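Local coordinates for PKS (Streptomyces albus, PDB 4OQJ), which probably catalyses decarboxylative condensations that extend acyl chains in oxazolomycin biosynthesis, as the ketosynthase-containing part of an AT-less type I polyketide synthase, at residues 549-554 against 650-655; 555-560 against 590-595; 568-573 against 601-606; 579-584 against 627-632; 612-617 against 675-680. All blocks are in the same frame, centred on the assembly; numbering follows the deposited sequence.

Interaction 1. Residues 549-554 against 650-655; sequences ELVTGG and ALLPAA
E549 and A650 lie side by side where two short parallel strands, 547-549 and 648-650, come to an end in a small alpha/beta unit set apart from the large ketosynthase sheet. Their CA atoms are 4.8 Å apart. The polar part of the contact is backbone pairing of the parallel kind: E549 bonds to V649 and to L651, the two neighbours of the residue it faces, and L651 N donates to E549 O at 3.2 Å. That bond is somewhat bent (145° at the hydrogen), with the donor tilted 21° from the carbonyl plane.

Apolar contacts carry the rest. A chi1 of -71° puts L651 CG beside its own backbone N, 3.6 Å from E549 O, the acceptor of that N-H. Beyond it, L651 CD1 rests 4.0 Å from L550 CB, joining two buried leucines that both also touch Q601 of helix 594-610. Past the strand ends the chains diverge, and L652 CD1 makes the loose contacts that remain. V551 CG2 approaches this methyl at 4.5 Å from L652 CD1, while G554 O, further along the loop, lies 4.1 Å from the same CD1.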
# COMPACT_ATOMS: atom_id res chain seq x y z
N GLU A 549 -18.84 22.91 46.15
CA GLU A 549 -19.65 23.29 47.30
C GLU A 549 -20.31 24.62 47.07
O GLU A 549 -19.64 25.63 46.81
CB GLU A 549 -18.80 23.34 48.56
CG GLU A 549 -18.16 22.01 48.89
CD GLU A 549 -17.92 21.83 50.38
OE1 GLU A 549 -18.05 22.82 51.13
OE2 GLU A 549 -17.60 20.70 50.79
N LEU A 550 -21.63 24.63 47.17
CA LEU A 550 -22.39 25.86 47.11
C LEU A 550 -22.59 26.33 48.53
O LEU A 550 -23.37 25.75 49.29
CB LEU A 550 -23.72 25.64 46.39
CG LEU A 550 -24.54 26.91 46.14
CD1 LEU A 550 -25.32 26.76 44.85
CD2 LEU A 550 -25.49 27.17 47.30
N VAL A 551 -21.85 27.38 48.90
CA VAL A 551 -21.80 27.83 50.28
C VAL A 551 -22.73 28.99 50.54
O VAL A 551 -23.24 29.61 49.61
CB VAL A 551 -20.38 28.27 50.70
CG1 VAL A 551 -19.43 27.08 50.70
CG2 VAL A 551 -19.85 29.38 49.77
N THR A 552 -22.96 29.27 51.82
CA THR A 552 -23.49 30.56 52.22
C THR A 552 -22.32 31.53 52.24
O THR A 552 -21.16 31.14 52.13
CB THR A 552 -24.16 30.53 53.60
OG1 THR A 552 -23.30 29.86 54.52
CG2 THR A 552 -25.50 29.81 53.53
N GLY A 553 -22.64 32.81 52.39
CA GLY A 553 -21.64 33.84 52.32
C GLY A 553 -22.26 35.00 51.59
O GLY A 553 -23.25 34.81 50.87
N GLY A 554 -21.71 36.19 51.77
CA GLY A 554 -22.23 37.35 51.10
C GLY A 554 -22.09 37.23 49.60
O GLY A 554 -21.33 36.39 49.08
N ALA A 650 -14.95 25.33 46.55
CA ALA A 650 -15.97 26.38 46.66
C ALA A 650 -16.29 27.00 45.30
O ALA A 650 -15.41 27.15 44.46
CB ALA A 650 -15.52 27.46 47.64
N LEU A 651 -17.56 27.35 45.10
CA LEU A 651 -18.02 27.97 43.86
C LEU A 651 -17.86 29.49 43.88
O LEU A 651 -18.14 30.16 42.88
CB LEU A 651 -19.48 27.59 43.62
CG LEU A 651 -19.70 26.12 43.24
CD1 LEU A 651 -21.16 25.75 43.34
CD2 LEU A 651 -19.19 25.85 41.83
N LEU A 652 -17.41 30.02 45.01
CA LEU A 652 -17.17 31.45 45.18
C LEU A 652 -15.72 31.75 45.50
O LEU A 652 -15.10 31.01 46.26
CB LEU A 652 -18.03 32.02 46.30
CG LEU A 652 -19.50 32.28 46.02
CD1 LEU A 652 -20.07 33.01 47.20
CD2 LEU A 652 -19.70 33.07 44.74
N PRO A 653 -15.17 32.85 44.96
CA PRO A 653 -13.81 33.20 45.35
C PRO A 653 -13.74 33.54 46.83
O PRO A 653 -14.70 34.08 47.40
CB PRO A 653 -13.50 34.44 44.49
CG PRO A 653 -14.58 34.51 43.46
CD PRO A 653 -15.77 33.86 44.07
N ALA A 654 -12.62 33.21 47.47
CA ALA A 654 -12.38 33.65 48.84
C ALA A 654 -12.12 35.15 48.82
O ALA A 654 -11.75 35.71 47.79
CB ALA A 654 -11.20 32.90 49.45
N ALA A 655 -12.32 35.80 49.96
CA ALA A 655 -12.03 37.23 50.05
C ALA A 655 -10.59 37.47 49.60
O ALA A 655 -9.70 36.66 49.87
CB ALA A 655 -12.26 37.74 51.47

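Interaction 2. Residues 555-560 against 590-595; sequences GTPEHA and RGHGPD
The start of helix 557-566 meets the tight connection between helices 585-590 and 594-610, with G555 and P557 touching H592. The backbones come very close, G555 CA lying 3.8 Å from H592 CA; G555 has no side chain to hold them apart. One hydrogen bond ties them: G555 N donates to H592 O at 2.8 Å. It is nearly straight at the hydrogen (169°), yet the donor approaches from above the carbonyl plane, 53° out of it.

P557, in the first turn of its helix, supplies the side-chain contact. The two side chains cross at about a right angle, with P557 CG over one face of the imidazole and 3.3 Å from H592 NE2; P557 CG is also 3.6 Å from H592 CD2. A crystal neighbour also touches this exposed histidine. P557 CB lies 3.9 Å from R590 O.

T556 and G593 occupy the N-cap positions of the two helices, and the start of helix 557-566 packs on residues 590-592, just before helix 594-610 begins. Further along helix 557-566, H559 meets F663 of helix 660-673, and A560 packs on V600 of helix 594-610 and L589 of helix 585-590.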
# COMPACT_ATOMS: atom_id res chain seq x y z
N GLY A 555 -22.83 38.07 48.89
CA GLY A 555 -22.68 38.19 47.45
C GLY A 555 -21.28 38.67 47.11
O GLY A 555 -20.50 39.08 47.98
N THR A 556 -20.95 38.61 45.83
CA THR A 556 -19.64 39.00 45.35
C THR A 556 -19.82 39.82 44.07
O THR A 556 -19.59 39.30 42.98
CB THR A 556 -18.79 37.76 45.08
OG1 THR A 556 -19.45 36.94 44.09
CG2 THR A 556 -18.59 36.98 46.39
N PRO A 557 -20.26 41.09 44.21
CA PRO A 557 -20.75 41.84 43.04
C PRO A 557 -19.69 42.07 41.97
O PRO A 557 -20.00 41.96 40.79
CB PRO A 557 -21.22 43.17 43.64
CG PRO A 557 -21.34 42.93 45.12
CD PRO A 557 -20.34 41.88 45.45
N GLU A 558 -18.47 42.40 42.37
CA GLU A 558 -17.39 42.58 41.41
C GLU A 558 -17.11 41.28 40.65
O GLU A 558 -16.93 41.28 39.43
CB GLU A 558 -16.12 43.07 42.11
CG GLU A 558 -14.98 43.41 41.16
CD GLU A 558 -13.66 43.61 41.88
OE1 GLU A 558 -12.62 43.19 41.33
OE2 GLU A 558 -13.67 44.20 42.98
N HIS A 559 -17.08 40.18 41.39
CA HIS A 559 -16.83 38.88 40.79
C HIS A 559 -17.97 38.49 39.85
O HIS A 559 -17.74 37.98 38.75
CB HIS A 559 -16.67 37.79 41.85
CG HIS A 559 -16.66 36.41 41.29
ND1 HIS A 559 -15.68 35.95 40.44
CD2 HIS A 559 -17.53 35.38 41.44
CE1 HIS A 559 -15.94 34.70 40.09
NE2 HIS A 559 -17.06 34.33 40.69
N ALA A 560 -19.21 38.71 40.30
CA ALA A 560 -20.39 38.37 39.52
C ALA A 560 -20.40 39.15 38.22
O ALA A 560 -20.61 38.58 37.16
CB ALA A 560 -21.65 38.64 40.32
N ARG A 590 -25.53 43.11 41.29
CA ARG A 590 -25.16 44.18 42.20
C ARG A 590 -25.32 43.75 43.64
O ARG A 590 -24.84 44.42 44.56
CB ARG A 590 -26.02 45.43 41.96
CG ARG A 590 -25.60 46.26 40.75
CD ARG A 590 -26.58 47.40 40.43
NE ARG A 590 -27.96 47.12 40.84
CZ ARG A 590 -29.05 47.43 40.14
NH1 ARG A 590 -28.95 48.04 38.96
NH2 ARG A 590 -30.25 47.12 40.61
N GLY A 591 -26.01 42.63 43.84
CA GLY A 591 -26.48 42.26 45.16
C GLY A 591 -25.44 41.65 46.08
O GLY A 591 -24.45 41.06 45.63
N HIS A 592 -25.68 41.79 47.38
CA HIS A 592 -24.83 41.20 48.41
C HIS A 592 -25.57 40.12 49.20
O HIS A 592 -24.97 39.45 50.04
CB HIS A 592 -24.36 42.28 49.39
CG HIS A 592 -23.34 43.22 48.82
ND1 HIS A 592 -23.66 44.49 48.40
CD2 HIS A 592 -22.01 43.08 48.64
CE1 HIS A 592 -22.56 45.09 47.98
NE2 HIS A 592 -21.55 44.26 48.11
N GLY A 593 -26.86 39.98 48.94
CA GLY A 593 -27.71 39.09 49.72
C GLY A 593 -27.55 37.64 49.32
O GLY A 593 -26.79 37.33 48.41
N PRO A 594 -28.28 36.73 50.00
CA PRO A 594 -28.24 35.29 49.76
C PRO A 594 -28.76 34.88 48.37
O PRO A 594 -28.33 33.87 47.83
CB PRO A 594 -29.15 34.72 50.86
CG PRO A 594 -29.39 35.82 51.82
CD PRO A 594 -29.26 37.09 51.04
N ASP A 595 -29.70 35.65 47.83
CA ASP A 595 -30.21 35.39 46.49
C ASP A 595 -29.10 35.61 45.46
O ASP A 595 -28.94 34.82 44.53
CB ASP A 595 -31.43 36.28 46.19
CG ASP A 595 -31.14 37.79 46.33
OD1 ASP A 595 -30.15 38.18 47.00
OD2 ASP A 595 -31.93 38.59 45.77

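Interaction 3. Residues 568-573 against 601-606; sequences AAFREH and QYATAR
H573 of helix 568-581 lays its imidazole against R606 of helix 594-610, where the axes of segments 568-573 and 601-606 pass 8.3 Å apart with their directions at 125°. H573 CB starts the contact, 3.9 Å from R606 CB. CG, placed beside the backbone N (chi1 -62°), comes closer, at 3.5 Å from R606 CB. H573 ND1 follows at 3.6 Å from R606 CB, and CD2 and CE1 face the same atom less closely. R606 CB thus sits over one face of the ring in a CH-pi contact, 3.6 Å from the ring centroid and 16° off its normal. At the far end of the ring, H573 NE2 reaches to 3.8 Å from R606 O. E572 CD lies over the opposite face, towards the rim.

One turn back, F570 adds the apolar half. Its CE1 touches A603 CB at 3.6 Å, and T604 OG1 stands at the ring edge, 3.7 Å from F570 CE1. The T604 hydroxyl is hydrogen-bonded to V600 O of its own helix, while L563 and Y564 of helix 557-566 also touch the phenyl ring.

No hydrogen bond crosses the interface, which depends on dispersion and the CH-pi contact.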
# COMPACT_ATOMS: atom_id res chain seq x y z
N ALA A 568 -19.56 33.84 28.43
CA ALA A 568 -20.86 33.69 27.77
C ALA A 568 -21.70 32.60 28.42
O ALA A 568 -22.90 32.76 28.57
CB ALA A 568 -20.67 33.39 26.28
N ALA A 569 -21.06 31.50 28.80
CA ALA A 569 -21.79 30.38 29.40
C ALA A 569 -22.36 30.78 30.76
O ALA A 569 -23.47 30.38 31.13
CB ALA A 569 -20.88 29.16 29.53
N PHE A 570 -21.61 31.58 31.50
CA PHE A 570 -22.08 32.06 32.79
C PHE A 570 -23.28 32.96 32.58
O PHE A 570 -24.31 32.80 33.24
CB PHE A 570 -20.97 32.83 33.52
CG PHE A 570 -21.42 33.44 34.83
CD1 PHE A 570 -21.38 32.71 36.00
CD2 PHE A 570 -21.88 34.75 34.87
CE1 PHE A 570 -21.78 33.27 37.20
CE2 PHE A 570 -22.29 35.32 36.07
CZ PHE A 570 -22.24 34.57 37.23
N ARG A 571 -23.14 33.90 31.65
CA ARG A 571 -24.17 34.89 31.36
C ARG A 571 -25.49 34.21 31.03
O ARG A 571 -26.54 34.61 31.54
CB ARG A 571 -23.71 35.80 30.21
CG ARG A 571 -24.48 37.07 30.06
CD ARG A 571 -23.77 38.09 29.16
NE ARG A 571 -23.31 37.52 27.90
CZ ARG A 571 -22.04 37.36 27.53
NH1 ARG A 571 -21.76 36.85 26.35
NH2 ARG A 571 -21.03 37.73 28.33
N GLU A 572 -25.43 33.17 30.21
CA GLU A 572 -26.62 32.39 29.86
C GLU A 572 -27.34 31.87 31.09
O GLU A 572 -28.52 32.14 31.30
CB GLU A 572 -26.27 31.21 28.94
CG GLU A 572 -27.47 30.29 28.63
CD GLU A 572 -27.08 28.98 27.97
OE1 GLU A 572 -25.95 28.87 27.44
OE2 GLU A 572 -27.92 28.05 27.99
N HIS A 573 -26.64 31.09 31.91
CA HIS A 573 -27.27 30.45 33.07
C HIS A 573 -27.64 31.44 34.17
O HIS A 573 -28.58 31.21 34.93
CB HIS A 573 -26.35 29.37 33.62
CG HIS A 573 -26.08 28.27 32.64
ND1 HIS A 573 -27.06 27.39 32.23
CD2 HIS A 573 -24.96 27.93 31.96
CE1 HIS A 573 -26.55 26.55 31.35
NE2 HIS A 573 -25.27 26.85 31.17
N GLN A 601 -23.31 31.31 42.22
CA GLN A 601 -22.80 29.96 42.41
C GLN A 601 -23.54 28.96 41.53
O GLN A 601 -22.92 28.08 40.96
CB GLN A 601 -22.90 29.55 43.89
CG GLN A 601 -21.87 30.24 44.78
CD GLN A 601 -21.96 29.81 46.24
OE1 GLN A 601 -21.23 28.92 46.68
NE2 GLN A 601 -22.83 30.45 46.99
N TYR A 602 -24.87 29.11 41.43
CA TYR A 602 -25.68 28.22 40.61
C TYR A 602 -25.27 28.34 39.15
O TYR A 602 -25.08 27.34 38.46
CB TYR A 602 -27.18 28.53 40.76
CG TYR A 602 -28.05 27.66 39.88
CD1 TYR A 602 -28.44 26.39 40.28
CD2 TYR A 602 -28.49 28.11 38.64
CE1 TYR A 602 -29.23 25.59 39.48
CE2 TYR A 602 -29.30 27.32 37.84
CZ TYR A 602 -29.66 26.06 38.26
OH TYR A 602 -30.45 25.26 37.46
N ALA A 603 -25.12 29.57 38.68
CA ALA A 603 -24.73 29.81 37.29
C ALA A 603 -23.34 29.23 37.01
O ALA A 603 -23.10 28.67 35.94
CB ALA A 603 -24.77 31.28 36.98
N THR A 604 -22.42 29.36 37.97
CA THR A 604 -21.07 28.79 37.80
C THR A 604 -21.17 27.26 37.68
O THR A 604 -20.56 26.65 36.80
CB THR A 604 -20.13 29.18 38.97
OG1 THR A 604 -19.98 30.60 39.03
CG2 THR A 604 -18.76 28.54 38.80
N ALA A 605 -21.96 26.64 38.56
CA ALA A 605 -22.15 25.19 38.54
C ALA A 605 -22.72 24.71 37.22
O ALA A 605 -22.26 23.71 36.67
CB ALA A 605 -23.04 24.75 39.69
N ARG A 606 -23.72 25.41 36.69
CA ARG A 606 -24.30 25.03 35.41
C ARG A 606 -23.30 25.22 34.25
O ARG A 606 -23.29 24.44 33.30
CB ARG A 606 -25.57 25.83 35.13
CG ARG A 606 -26.70 25.62 36.13
CD ARG A 606 -26.94 24.15 36.45
NE ARG A 606 -27.37 23.38 35.29
CZ ARG A 606 -27.12 22.08 35.10
NH1 ARG A 606 -26.40 21.38 35.97
NH2 ARG A 606 -27.57 21.49 34.00

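Interaction 4. Residues 579-584 against 627-632; sequences AELGTP and DAALRL
L581 and A628 bring their backbones to 5.6 Å between CA atoms where the C-terminal end of helix 568-581 abuts the first turns of helix 627-635. The first of these helices closes in a Schellman motif: G582 takes a positive phi of 80°, and its N bonds back to A579 O in the last turn. Across from it the second helix is regular, and the bond from L632 N to A628 O spaces A628 and L632 one turn apart, so that both present their side chains to the helix end. Backbone and side chain already meet at E580 O, which lies 3.4 Å from A628 CB.

L581 makes the central apolar contact through one methyl. Its CD2 is 3.7 Å from A628 CB, and nearly as close to the backbone of the next residue, at 3.8 Å from A629 N. The same methyl extends to A629 CB and, more loosely, to L632 CD1, thereby sitting among three residues of the helix. F598 of helix 594-610 also touches A629 and L632, and L588 of helix 585-590 packs on L581.

At the more exposed side, the aliphatic part of E580 crosses L632. Neither a hydrogen bond nor a salt bridge links the two segments; of the E580 side chain, CB and CG make the contact. Its CB is 4.0 Å from L632 CD1. A bend at chi2 (-79°) then turns the carboxyl carbon aside from the extended course, while E580 CG stays 4.0 Å from L632 CD2.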
# COMPACT_ATOMS: atom_id res chain seq x y z
N ALA A 579 -34.35 34.68 36.10
CA ALA A 579 -35.73 34.52 35.67
C ALA A 579 -36.51 33.69 36.69
O ALA A 579 -37.61 34.07 37.11
CB ALA A 579 -35.79 33.88 34.30
N GLU A 580 -35.93 32.57 37.08
CA GLU A 580 -36.56 31.67 38.04
C GLU A 580 -36.77 32.33 39.40
O GLU A 580 -37.76 32.08 40.07
CB GLU A 580 -35.71 30.41 38.22
CG GLU A 580 -35.47 29.61 36.95
CD GLU A 580 -36.64 28.74 36.55
OE1 GLU A 580 -37.69 28.79 37.23
OE2 GLU A 580 -36.50 28.00 35.56
N LEU A 581 -35.81 33.16 39.81
CA LEU A 581 -35.86 33.78 41.13
C LEU A 581 -36.81 34.97 41.16
O LEU A 581 -37.15 35.46 42.23
CB LEU A 581 -34.47 34.24 41.57
CG LEU A 581 -33.40 33.16 41.76
CD1 LEU A 581 -32.13 33.80 42.30
CD2 LEU A 581 -33.88 32.04 42.68
N GLY A 582 -37.20 35.44 39.98
CA GLY A 582 -38.10 36.58 39.87
C GLY A 582 -37.43 37.93 40.05
O GLY A 582 -38.11 38.92 40.29
N THR A 583 -36.10 37.99 39.90
CA THR A 583 -35.36 39.24 40.09
C THR A 583 -34.56 39.60 38.83
O THR A 583 -34.01 38.72 38.17
CB THR A 583 -34.40 39.14 41.28
OG1 THR A 583 -35.10 38.62 42.41
CG2 THR A 583 -33.82 40.50 41.62
N PRO A 584 -34.51 40.89 38.47
CA PRO A 584 -33.69 41.26 37.31
C PRO A 584 -32.22 40.90 37.50
O PRO A 584 -31.70 41.02 38.61
CB PRO A 584 -33.89 42.77 37.21
CG PRO A 584 -35.22 43.02 37.85
CD PRO A 584 -35.33 42.02 38.96
N ASP A 627 -37.73 29.66 47.86
CA ASP A 627 -38.27 28.43 47.30
C ASP A 627 -37.73 28.15 45.89
O ASP A 627 -37.40 27.01 45.57
CB ASP A 627 -39.80 28.48 47.28
CG ASP A 627 -40.41 28.38 48.67
OD1 ASP A 627 -39.65 28.46 49.66
OD2 ASP A 627 -41.64 28.21 48.77
N ALA A 628 -37.67 29.18 45.06
CA ALA A 628 -37.16 29.02 43.69
C ALA A 628 -35.75 28.44 43.70
O ALA A 628 -35.43 27.56 42.89
CB ALA A 628 -37.16 30.36 42.97
N ALA A 629 -34.90 28.92 44.60
CA ALA A 629 -33.54 28.41 44.73
C ALA A 629 -33.58 26.95 45.17
O ALA A 629 -32.74 26.14 44.74
CB ALA A 629 -32.75 29.24 45.71
N LEU A 630 -34.55 26.59 46.00
CA LEU A 630 -34.68 25.22 46.47
C LEU A 630 -35.06 24.30 45.32
O LEU A 630 -34.52 23.19 45.19
CB LEU A 630 -35.70 25.12 47.61
CG LEU A 630 -35.32 25.77 48.94
CD1 LEU A 630 -36.49 25.69 49.92
CD2 LEU A 630 -34.06 25.15 49.55
N ARG A 631 -35.97 24.75 44.46
CA ARG A 631 -36.38 23.96 43.30
C ARG A 631 -35.21 23.76 42.35
O ARG A 631 -34.99 22.66 41.84
CB ARG A 631 -37.55 24.63 42.57
N LEU A 632 -34.47 24.83 42.09
CA LEU A 632 -33.34 24.77 41.18
C LEU A 632 -32.31 23.77 41.69
O LEU A 632 -31.72 23.02 40.91
CB LEU A 632 -32.70 26.15 41.01
CG LEU A 632 -33.45 27.11 40.09
CD1 LEU A 632 -32.82 28.50 40.13
CD2 LEU A 632 -33.48 26.59 38.65

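Interaction 5. Residues 612-617 against 675-680; sequences GSTAPV and GDTVDW
Both oxygens of the buried D676 carboxylate take bonds from consecutive residues, S613 and T614, each on its syn lone pair. S613 OG donates to D676 OD2 at 2.6 Å, and T614 N to D676 OD1 at 3.0 Å with a straight 165° at the hydrogen. D676 CG stands anti to its backbone N (chi1 -166°), which carries the group across to the other loop. OD1 also accepts from a water at 2.7 Å that lies within hydrogen-bonding distance of T614 OG1, and weakly from T677 N. This polar wrapping should favour the charged form of the aspartate.

S613 OG has a second role, closing an ST turn by accepting from A615 N at 3.3 Å. Next to the aspartate, T677 OG1 lies 2.5 Å from G612 O, short enough that the detail of this hydrogen bond is doubtful. The two threonine hydroxyls meet as well, T614 OG1 lying 3.0 Å from T677 OG1. Alongside, S613 CA makes a CA-H...O contact with T677 O.

The loops run nearly antiparallel, each leaving a helix through a Schellman glycine: G612 ends helix 594-610 and G675 ends helix 660-673. Onward, P616 pairs with V548 of strand 547-549, while D679 caps helix 680-684 through V682 N.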
# COMPACT_ATOMS: atom_id res chain seq x y z
N GLY A 612 -18.88 19.78 30.76
CA GLY A 612 -18.69 18.36 30.97
C GLY A 612 -18.42 17.90 32.38
O GLY A 612 -18.27 16.70 32.63
N SER A 613 -18.36 18.83 33.33
CA SER A 613 -18.08 18.46 34.71
C SER A 613 -19.12 17.49 35.22
O SER A 613 -20.32 17.66 34.95
CB SER A 613 -18.04 19.68 35.63
OG SER A 613 -17.91 19.26 36.98
N THR A 614 -18.68 16.49 35.97
CA THR A 614 -19.60 15.55 36.59
C THR A 614 -19.40 15.54 38.11
O THR A 614 -19.92 14.66 38.80
CB THR A 614 -19.43 14.12 35.99
OG1 THR A 614 -18.06 13.70 36.08
CG2 THR A 614 -19.85 14.12 34.53
N ALA A 615 -18.67 16.53 38.61
CA ALA A 615 -18.50 16.73 40.05
C ALA A 615 -19.84 17.02 40.73
O ALA A 615 -20.57 17.91 40.30
CB ALA A 615 -17.54 17.87 40.31
N PRO A 616 -20.17 16.29 41.81
CA PRO A 616 -21.40 16.61 42.54
C PRO A 616 -21.42 18.02 43.11
O PRO A 616 -20.38 18.55 43.53
CB PRO A 616 -21.42 15.58 43.69
CG PRO A 616 -20.55 14.48 43.23
CD PRO A 616 -19.50 15.09 42.35
N VAL A 617 -22.60 18.63 43.09
CA VAL A 617 -22.84 19.89 43.75
C VAL A 617 -23.37 19.59 45.14
O VAL A 617 -24.39 18.92 45.29
CB VAL A 617 -23.85 20.77 42.98
CG1 VAL A 617 -24.17 22.05 43.75
CG2 VAL A 617 -23.32 21.10 41.59
N GLY A 675 -9.33 14.86 38.52
CA GLY A 675 -9.97 13.78 37.79
C GLY A 675 -11.37 14.04 37.26
O GLY A 675 -12.00 13.16 36.70
N ASP A 676 -11.87 15.26 37.43
CA ASP A 676 -13.18 15.60 36.91
C ASP A 676 -13.14 15.54 35.38
O ASP A 676 -12.08 15.67 34.77
CB ASP A 676 -13.61 16.98 37.38
CG ASP A 676 -15.09 17.25 37.14
OD1 ASP A 676 -15.85 16.29 36.90
OD2 ASP A 676 -15.50 18.44 37.21
N THR A 677 -14.30 15.36 34.78
CA THR A 677 -14.40 15.34 33.33
C THR A 677 -14.54 16.76 32.78
O THR A 677 -15.27 17.59 33.34
CB THR A 677 -15.62 14.49 32.92
OG1 THR A 677 -16.78 14.96 33.62
CG2 THR A 677 -15.40 13.05 33.31
N VAL A 678 -13.84 17.05 31.70
CA VAL A 678 -14.04 18.29 30.96
C VAL A 678 -14.09 17.97 29.47
O VAL A 678 -13.26 17.22 28.96
CB VAL A 678 -12.92 19.33 31.21
CG1 VAL A 678 -13.14 20.57 30.34
CG2 VAL A 678 -12.86 19.71 32.66
N ASP A 679 -15.06 18.53 28.78
CA ASP A 679 -15.12 18.39 27.35
C ASP A 679 -14.46 19.61 26.75
O ASP A 679 -15.08 20.65 26.60
CB ASP A 679 -16.56 18.24 26.85
CG ASP A 679 -16.62 17.90 25.37
OD1 ASP A 679 -15.67 18.24 24.64
OD2 ASP A 679 -17.63 17.30 24.95
N TRP A 680 -13.18 19.47 26.42
CA TRP A 680 -12.39 20.61 25.98
C TRP A 680 -12.85 21.12 24.62
O TRP A 680 -12.63 22.28 24.30
CB TRP A 680 -10.92 20.24 25.95
CG TRP A 680 -10.38 20.03 27.30
CD1 TRP A 680 -9.99 18.85 27.85
CD2 TRP A 680 -10.18 21.03 28.31
NE1 TRP A 680 -9.54 19.05 29.13
CE2 TRP A 680 -9.66 20.39 29.44
CE3 TRP A 680 -10.40 22.42 28.37
CZ2 TRP A 680 -9.35 21.07 30.63
CZ3 TRP A 680 -10.09 23.10 29.54
CH2 TRP A 680 -9.57 22.42 30.65
O HOH W 1 -16.03 14.08 38.45

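All five contacts lie on the same side of the chain's centre, in one small alpha/beta unit. Helix 594-610 connects them, and interaction 2 uses its start. From interaction 3, Q601 OE1 forms a probable hydrogen bond with V551 N of interaction 1 at 2.8 Å. Y602 OH lies 3.5 Å from L632 CD2 of interaction 4. A605 CB is 4.1 Å from V617 CG2 of interaction 5. Interactions 1 and 2 touch through P653 and H559, their centres about 11 Å apart, whereas the centres of interactions 2 and 5 are about 25 Å apart. Interactions 2, 3 and 4 are nested within the chain loop closed by interaction 1. The potassium site at S292 and K294 involves none of these segments.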